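Local coordinates for protein putative 6-phosphogluconolactonase (PDB 3LHI) that probably hydrolyses 6-phosphogluconolactone to 6-phosphogluconate, the second step of the oxidative pentose phosphate pathway, at residues Leu30-Ser41 with Asp59-Asp69; Val98-Gly106 with Val117-Lys126. All coordinates share one frame; numbering follows the deposited sequence.

Contact 1. Residues Leu30-Ser41 with Asp59-Asp69; sequences LDEKGGAVLAVS and DWKNVGITLAD
Strands 36-40 and 63-67 are the two parallel strands of a beta-alpha-beta unit, joined through helix 47-54, in the Rossmann-like sheet of the glucosamine-6-phosphate isomerase/6-phosphogluconolactonase family. They show how parallel pairing shares out its bonds: Ala36, Leu38 and Val40 each donate N and accept through O, whereas on the partner strand Gly64 and Thr66 do both, with Asn62 O and Ala68 N closing the two ends. Six bonds result, the straightest from Leu38 N to Gly64 O (2.8 Å, 172° at the hydrogen). Between them the CA-H groups of Val37, Ile65 and Ala39 lean on the same carbonyl oxygens. On the other edge the backbones of Val37 and Ala39 hydrogen-bond to strand 130-133, which makes 36-40 an inner strand.

On one face Leu38 CD2 packs against Ile65 CG1 at 4.2 Å, and Val40 CG2 meets Leu67 CD2 while also resting on Thr66 O; residues of helices 11-33 and 81-88 add to this layer. On the other face Ala39 CB touches Thr66 CG2 at 3.8 Å. That methyl lies between the backbone N and carbonyl carbon of Thr66, leaving OG1 anti to N (chi1 -163°) to bond Ile100 O.

At the N-terminal end Leu30 CD2, from helix 11-33, reaches over Asn62 to Val63 CG2. The amide of Asn62 is held at both ends: ND2 donates to Asp59 OD2 from above the carboxylate plane, and a water bridges OD1 (3.1 Å) to Gly34 O (3.0 Å).

Contact 2. Residues Val98-Gly106 with Val117-Lys126; sequences VWIPMVEDG and VVDYALKHYK
Glu104 lies across one face of the Tyr120 ring, its CB 3.6 Å from CZ and 23° off the ring normal when seen from the centroid, a CH-pi contact. With CG anti to the backbone N (chi1 -167°) and the chain extended beyond it, the glutamate runs on past CZ until its carboxylate lies near CE2, only 12° from parallel to the ring. His124 NE2, from one helical turn further on, lies against the opposite face of Tyr120, toward its rim. Pro101 enters where the two rings meet: its CG stands over a face of the imidazole, 3.9 Å from the centroid, and also touches Tyr120 OH at 3.4 Å.

Nearer the protein core the loop backbone runs close to helix 114-124. Ala121 CB approaches Met102 O at 3.5 Å, an oxygen buried here without a polar partner, while Val103 CG2 packs on Val117 CG1. At the other end Ile100 CG2 abuts His124 O.

One water donates to both Pro101 O (2.7 Å) and Ala121 O (2.8 Å), and another links Asp105 N with Tyr120 OH. Since no direct hydrogen bond joins the two segments, polar linkage between them passes through these two waters, and the rest of the fit between loop and helix comes from shape and CH-pi contacts.

Overall arrangement
From the N terminus the chain passes through helix 11-33 into strand 36-40, and contact 1 closes when it returns, by way of helix 47-54, along strand 63-71. Contact 2 begins only afterwards, at strand 98-99, and closes a shorter loop when helix 114-124 comes back against the segment following that strand. The two are therefore in series, neither nested nor crossed. They are nonetheless continuous in space: strand 98-99 lies beside 63-71, where Ile65 N probably hydrogen-bonds Val98 O, and Thr66 OG1 with Ile100 O adds a second link. With their centres 15 Å apart, contact 1 builds the sheet interior, and contact 2 joins the segment that follows strand 98-99 to helix 114-124.

Contact 1. Residues Leu30-Ser41 with Asp59-Asp69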
# COMPACT_ATOMS: atom_id res chain seq x y z
N LEU A 30 8.22 -16.88 2.03
CA LEU A 30 7.78 -18.11 2.63
C LEU A 30 8.94 -19.15 2.64
O LEU A 30 9.13 -19.83 3.64
CB LEU A 30 6.59 -18.72 1.89
CG LEU A 30 5.27 -17.94 2.09
CD1 LEU A 30 4.27 -18.41 1.02
CD2 LEU A 30 4.69 -18.08 3.50
N ASP A 31 9.69 -19.23 1.55
CA ASP A 31 10.82 -20.15 1.45
C ASP A 31 11.89 -19.77 2.49
O ASP A 31 12.52 -20.65 3.09
CB ASP A 31 11.44 -20.09 0.06
CG ASP A 31 10.58 -20.72 -1.00
OD1 ASP A 31 9.62 -21.43 -0.65
OD2 ASP A 31 10.92 -20.49 -2.20
N GLU A 32 12.16 -18.47 2.63
CA GLU A 32 13.27 -17.96 3.50
C GLU A 32 12.91 -18.12 4.97
O GLU A 32 13.77 -18.46 5.83
CB GLU A 32 13.54 -16.48 3.24
CG GLU A 32 14.43 -16.10 2.06
CD GLU A 32 15.19 -14.76 2.31
OE1 GLU A 32 14.70 -13.89 3.09
OE2 GLU A 32 16.31 -14.55 1.75
N LYS A 33 11.68 -17.83 5.32
CA LYS A 33 11.34 -17.75 6.72
C LYS A 33 10.03 -18.27 7.24
O LYS A 33 9.71 -18.15 8.40
CB LYS A 33 11.53 -16.39 7.23
CG LYS A 33 10.63 -15.46 6.66
CD LYS A 33 11.10 -14.03 7.08
CE LYS A 33 10.42 -12.96 6.26
NZ LYS A 33 10.70 -11.54 6.76
N GLY A 34 9.31 -18.96 6.37
CA GLY A 34 8.15 -19.67 6.81
C GLY A 34 6.90 -18.85 6.99
O GLY A 34 5.88 -19.36 7.43
N GLY A 35 6.98 -17.58 6.61
CA GLY A 35 5.87 -16.63 6.74
C GLY A 35 6.20 -15.43 5.94
O GLY A 35 7.32 -15.19 5.55
N ALA A 36 5.14 -14.67 5.61
CA ALA A 36 5.30 -13.44 4.82
C ALA A 36 4.24 -12.47 5.23
O ALA A 36 3.16 -12.88 5.68
CB ALA A 36 5.20 -13.73 3.34
N VAL A 37 4.53 -11.19 5.07
CA VAL A 37 3.55 -10.10 5.27
C VAL A 37 3.47 -9.29 3.99
O VAL A 37 4.49 -8.82 3.47
CB VAL A 37 3.89 -9.24 6.48
CG1 VAL A 37 2.92 -8.00 6.56
CG2 VAL A 37 3.86 -10.08 7.75
N LEU A 38 2.24 -9.15 3.48
CA LEU A 38 1.93 -8.38 2.28
C LEU A 38 1.11 -7.13 2.70
O LEU A 38 0.09 -7.27 3.42
CB LEU A 38 1.01 -9.24 1.41
CG LEU A 38 0.36 -8.58 0.18
CD1 LEU A 38 1.46 -8.22 -0.84
CD2 LEU A 38 -0.72 -9.44 -0.46
N ALA A 39 1.53 -5.95 2.25
CA ALA A 39 0.75 -4.73 2.46
C ALA A 39 0.28 -4.27 1.07
O ALA A 39 1.07 -4.19 0.12
CB ALA A 39 1.60 -3.63 3.15
N VAL A 40 -1.02 -3.97 0.96
CA VAL A 40 -1.60 -3.50 -0.29
C VAL A 40 -2.23 -2.11 -0.11
O VAL A 40 -2.57 -1.69 1.00
CB VAL A 40 -2.68 -4.50 -0.81
CG1 VAL A 40 -2.04 -5.90 -1.03
CG2 VAL A 40 -3.89 -4.59 0.14
N SER A 41 -2.39 -1.46 -1.25
CA SER A 41 -3.04 -0.16 -1.33
C SER A 41 -4.46 -0.31 -1.86
O SER A 41 -4.78 -1.29 -2.55
CB SER A 41 -2.20 0.80 -2.18
OG SER A 41 -0.92 1.01 -1.59
N ASP A 59 0.82 -20.69 0.18
CA ASP A 59 0.51 -21.10 1.56
C ASP A 59 -0.03 -19.92 2.35
O ASP A 59 0.59 -19.35 3.29
CB ASP A 59 1.79 -21.64 2.22
CG ASP A 59 1.54 -22.30 3.56
OD1 ASP A 59 0.40 -22.65 3.90
OD2 ASP A 59 2.57 -22.46 4.28
N TRP A 60 -1.23 -19.49 1.97
CA TRP A 60 -1.79 -18.24 2.51
C TRP A 60 -2.02 -18.20 4.00
O TRP A 60 -1.99 -17.15 4.59
CB TRP A 60 -3.10 -17.93 1.76
CG TRP A 60 -2.94 -17.47 0.36
CD1 TRP A 60 -3.26 -18.15 -0.78
CD2 TRP A 60 -2.48 -16.17 -0.08
NE1 TRP A 60 -3.04 -17.37 -1.89
CE2 TRP A 60 -2.59 -16.15 -1.49
CE3 TRP A 60 -2.07 -15.01 0.59
CZ2 TRP A 60 -2.23 -15.04 -2.24
CZ3 TRP A 60 -1.69 -13.90 -0.18
CH2 TRP A 60 -1.80 -13.93 -1.57
N LYS A 61 -2.23 -19.36 4.63
CA LYS A 61 -2.38 -19.37 6.08
C LYS A 61 -1.14 -18.84 6.81
O LYS A 61 -1.26 -18.43 7.98
CB LYS A 61 -2.69 -20.76 6.59
CG LYS A 61 -1.56 -21.74 6.44
CD LYS A 61 -1.91 -23.14 6.95
CE LYS A 61 -0.70 -24.06 7.09
NZ LYS A 61 -0.11 -24.50 5.82
N ASN A 62 0.01 -18.85 6.14
CA ASN A 62 1.24 -18.29 6.68
C ASN A 62 1.57 -16.93 6.13
O ASN A 62 2.72 -16.48 6.25
CB ASN A 62 2.39 -19.30 6.45
CG ASN A 62 2.31 -20.45 7.46
OD1 ASN A 62 2.07 -20.22 8.66
ND2 ASN A 62 2.41 -21.67 6.99
N VAL A 63 0.59 -16.26 5.52
CA VAL A 63 0.77 -14.91 4.99
C VAL A 63 -0.15 -13.98 5.75
O VAL A 63 -1.37 -14.23 5.87
CB VAL A 63 0.45 -14.86 3.50
CG1 VAL A 63 0.61 -13.42 2.96
CG2 VAL A 63 1.33 -15.84 2.73
N GLY A 64 0.40 -12.91 6.29
CA GLY A 64 -0.39 -11.82 6.84
C GLY A 64 -0.63 -10.80 5.76
O GLY A 64 0.27 -10.54 4.98
N ILE A 65 -1.85 -10.26 5.70
CA ILE A 65 -2.18 -9.21 4.74
C ILE A 65 -2.65 -7.99 5.52
O ILE A 65 -3.42 -8.09 6.48
CB ILE A 65 -3.29 -9.66 3.72
CG1 ILE A 65 -2.80 -10.86 2.94
CG2 ILE A 65 -3.62 -8.46 2.77
CD1 ILE A 65 -3.76 -11.40 1.90
N THR A 66 -2.19 -6.84 5.09
CA THR A 66 -2.56 -5.58 5.68
C THR A 66 -2.56 -4.50 4.61
O THR A 66 -2.44 -4.76 3.41
CB THR A 66 -1.57 -5.24 6.81
OG1 THR A 66 -2.14 -4.22 7.67
CG2 THR A 66 -0.16 -4.81 6.33
N LEU A 67 -2.73 -3.27 5.07
CA LEU A 67 -2.81 -2.10 4.22
C LEU A 67 -1.63 -1.17 4.30
O LEU A 67 -1.08 -1.00 5.39
CB LEU A 67 -4.05 -1.28 4.62
CG LEU A 67 -5.38 -1.97 4.52
CD1 LEU A 67 -6.51 -1.19 5.19
CD2 LEU A 67 -5.69 -2.21 3.07
N ALA A 68 -1.32 -0.52 3.20
CA ALA A 68 -0.30 0.54 3.19
C ALA A 68 -0.86 1.81 3.86
O ALA A 68 -0.08 2.63 4.37
CB ALA A 68 0.09 0.87 1.76
N ASP A 69 -2.18 1.97 3.84
CA ASP A 69 -2.84 3.14 4.36
C ASP A 69 -4.32 2.83 4.49
O ASP A 69 -4.84 1.95 3.79
CB ASP A 69 -2.60 4.42 3.55
CG ASP A 69 -3.22 4.40 2.19
OD1 ASP A 69 -2.95 3.47 1.43
OD2 ASP A 69 -3.96 5.35 1.85
O HOH W 1 4.26 -18.33 9.68

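Contact 2. Residues Val98-Gly106 with Val117-Lys126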
# COMPACT_ATOMS: atom_id res chain seq x y z
N VAL A 98 -4.02 -14.26 7.02
CA VAL A 98 -4.26 -13.65 8.32
C VAL A 98 -4.36 -12.12 8.12
O VAL A 98 -3.43 -11.51 7.66
CB VAL A 98 -3.09 -13.98 9.26
CG1 VAL A 98 -3.30 -13.31 10.63
CG2 VAL A 98 -2.88 -15.48 9.45
N TRP A 99 -5.46 -11.52 8.50
CA TRP A 99 -5.67 -10.08 8.41
C TRP A 99 -5.02 -9.36 9.55
O TRP A 99 -5.24 -9.72 10.70
CB TRP A 99 -7.16 -9.74 8.36
CG TRP A 99 -7.44 -8.30 8.26
CD1 TRP A 99 -8.08 -7.54 9.19
CD2 TRP A 99 -7.16 -7.44 7.18
NE1 TRP A 99 -8.18 -6.27 8.78
CE2 TRP A 99 -7.62 -6.15 7.54
CE3 TRP A 99 -6.50 -7.60 5.97
CZ2 TRP A 99 -7.49 -5.07 6.73
CZ3 TRP A 99 -6.35 -6.47 5.16
CH2 TRP A 99 -6.86 -5.24 5.56
N ILE A 100 -4.18 -8.38 9.22
CA ILE A 100 -3.54 -7.53 10.23
C ILE A 100 -4.24 -6.15 10.15
O ILE A 100 -4.13 -5.43 9.17
CB ILE A 100 -2.02 -7.39 9.96
CG1 ILE A 100 -1.31 -8.76 9.91
CG2 ILE A 100 -1.40 -6.44 11.02
CD1 ILE A 100 0.08 -8.71 9.30
N PRO A 101 -5.05 -5.82 11.17
CA PRO A 101 -5.94 -4.66 11.06
C PRO A 101 -5.27 -3.33 11.21
O PRO A 101 -4.24 -3.20 11.93
CB PRO A 101 -6.92 -4.88 12.18
CG PRO A 101 -6.08 -5.54 13.24
CD PRO A 101 -5.25 -6.54 12.45
N MSE A 102 -5.87 -2.34 10.57
CA MSE A 102 -5.51 -0.94 10.68
C MSE A 102 -6.55 -0.11 11.48
O MSE A 102 -6.20 0.83 12.18
CB MSE A 102 -5.32 -0.36 9.28
CG MSE A 102 -4.09 -0.86 8.51
SE MSE A 102 -2.46 0.04 9.11
CE MSE A 102 -2.36 1.44 7.70
N VAL A 103 -7.82 -0.46 11.30
CA VAL A 103 -8.99 0.08 12.03
C VAL A 103 -9.72 -1.11 12.62
O VAL A 103 -9.92 -2.16 11.95
CB VAL A 103 -9.93 0.89 11.07
CG1 VAL A 103 -11.22 1.30 11.76
CG2 VAL A 103 -9.21 2.15 10.61
N GLU A 104 -10.15 -0.98 13.88
CA GLU A 104 -10.83 -2.05 14.59
C GLU A 104 -12.25 -2.24 14.08
O GLU A 104 -12.99 -1.25 13.97
CB GLU A 104 -10.84 -1.70 16.09
CG GLU A 104 -11.24 -2.84 16.98
CD GLU A 104 -11.04 -2.57 18.47
OE1 GLU A 104 -10.67 -1.44 18.82
OE2 GLU A 104 -11.27 -3.54 19.23
N ASP A 105 -12.63 -3.48 13.81
CA ASP A 105 -14.01 -3.80 13.44
C ASP A 105 -14.98 -3.47 14.58
O ASP A 105 -14.63 -3.63 15.75
CB ASP A 105 -14.16 -5.29 13.11
CG ASP A 105 -13.45 -5.71 11.84
OD1 ASP A 105 -13.35 -4.87 10.90
OD2 ASP A 105 -13.06 -6.89 11.80
N GLY A 106 -16.18 -3.04 14.22
CA GLY A 106 -17.23 -2.81 15.19
C GLY A 106 -17.27 -1.44 15.80
O GLY A 106 -18.18 -1.11 16.56
N VAL A 117 -6.59 5.33 17.20
CA VAL A 117 -6.55 4.44 16.04
C VAL A 117 -5.09 4.09 15.67
O VAL A 117 -4.76 2.94 15.41
CB VAL A 117 -7.34 5.03 14.87
CG1 VAL A 117 -7.07 4.24 13.56
CG2 VAL A 117 -8.87 5.07 15.21
N VAL A 118 -4.23 5.10 15.64
CA VAL A 118 -2.83 4.84 15.32
C VAL A 118 -2.20 3.93 16.37
O VAL A 118 -1.46 3.00 16.05
CB VAL A 118 -2.00 6.10 15.12
CG1 VAL A 118 -0.52 5.73 14.94
CG2 VAL A 118 -2.51 6.85 13.91
N ASP A 119 -2.52 4.17 17.63
CA ASP A 119 -1.97 3.32 18.67
C ASP A 119 -2.39 1.86 18.53
O ASP A 119 -1.56 0.96 18.67
CB ASP A 119 -2.26 3.93 20.04
CG ASP A 119 -1.32 5.13 20.34
OD1 ASP A 119 -0.30 5.45 19.57
OD2 ASP A 119 -1.61 5.77 21.35
N TYR A 120 -3.67 1.63 18.20
CA TYR A 120 -4.20 0.28 17.96
C TYR A 120 -3.46 -0.34 16.77
O TYR A 120 -2.99 -1.47 16.86
CB TYR A 120 -5.72 0.33 17.70
CG TYR A 120 -6.37 -0.93 17.18
CD1 TYR A 120 -6.47 -1.16 15.80
CD2 TYR A 120 -6.89 -1.86 18.04
CE1 TYR A 120 -7.06 -2.32 15.31
CE2 TYR A 120 -7.47 -3.02 17.57
CZ TYR A 120 -7.54 -3.24 16.18
OH TYR A 120 -8.14 -4.38 15.68
N ALA A 121 -3.36 0.41 15.68
CA ALA A 121 -2.70 -0.12 14.47
C ALA A 121 -1.21 -0.47 14.73
O ALA A 121 -0.72 -1.52 14.28
CB ALA A 121 -2.86 0.84 13.32
N LEU A 122 -0.53 0.38 15.51
CA LEU A 122 0.89 0.14 15.85
C LEU A 122 1.08 -1.12 16.63
O LEU A 122 2.10 -1.79 16.50
CB LEU A 122 1.49 1.35 16.58
CG LEU A 122 1.84 2.60 15.74
CD1 LEU A 122 2.08 3.83 16.65
CD2 LEU A 122 2.98 2.35 14.74
N LYS A 123 0.12 -1.46 17.50
CA LYS A 123 0.15 -2.70 18.27
C LYS A 123 0.05 -3.96 17.42
O LYS A 123 0.50 -5.02 17.86
CB LYS A 123 -0.91 -2.72 19.36
CG LYS A 123 -0.58 -1.78 20.50
CD LYS A 123 -1.75 -1.78 21.50
CE LYS A 123 -1.47 -0.89 22.74
NZ LYS A 123 -0.76 0.43 22.50
N HIS A 124 -0.57 -3.88 16.22
CA HIS A 124 -0.74 -5.03 15.35
C HIS A 124 0.29 -5.08 14.21
O HIS A 124 0.48 -6.11 13.56
CB HIS A 124 -2.14 -5.00 14.77
CG HIS A 124 -3.21 -5.20 15.78
ND1 HIS A 124 -3.79 -6.43 16.02
CD2 HIS A 124 -3.78 -4.34 16.66
CE1 HIS A 124 -4.68 -6.31 16.99
NE2 HIS A 124 -4.71 -5.05 17.38
N TYR A 125 0.91 -3.95 13.93
CA TYR A 125 1.79 -3.82 12.78
C TYR A 125 2.98 -4.78 12.77
O TYR A 125 3.67 -4.95 13.79
CB TYR A 125 2.36 -2.40 12.71
CG TYR A 125 3.33 -2.15 11.60
CD1 TYR A 125 2.89 -1.74 10.36
CD2 TYR A 125 4.70 -2.32 11.77
CE1 TYR A 125 3.73 -1.51 9.34
CE2 TYR A 125 5.58 -2.07 10.76
CZ TYR A 125 5.12 -1.64 9.53
OH TYR A 125 6.00 -1.36 8.51
N LYS A 126 3.21 -5.35 11.60
CA LYS A 126 4.39 -6.12 11.27
C LYS A 126 5.03 -5.52 10.01
O LYS A 126 4.32 -5.18 9.06
CB LYS A 126 4.00 -7.58 10.99
CG LYS A 126 3.27 -8.22 12.17
CD LYS A 126 2.92 -9.67 11.89
CE LYS A 126 4.14 -10.59 11.86
NZ LYS A 126 3.63 -11.98 12.03
O HOH W 2 -1.62 -2.50 11.83
O HOH W 3 -10.63 -5.56 14.10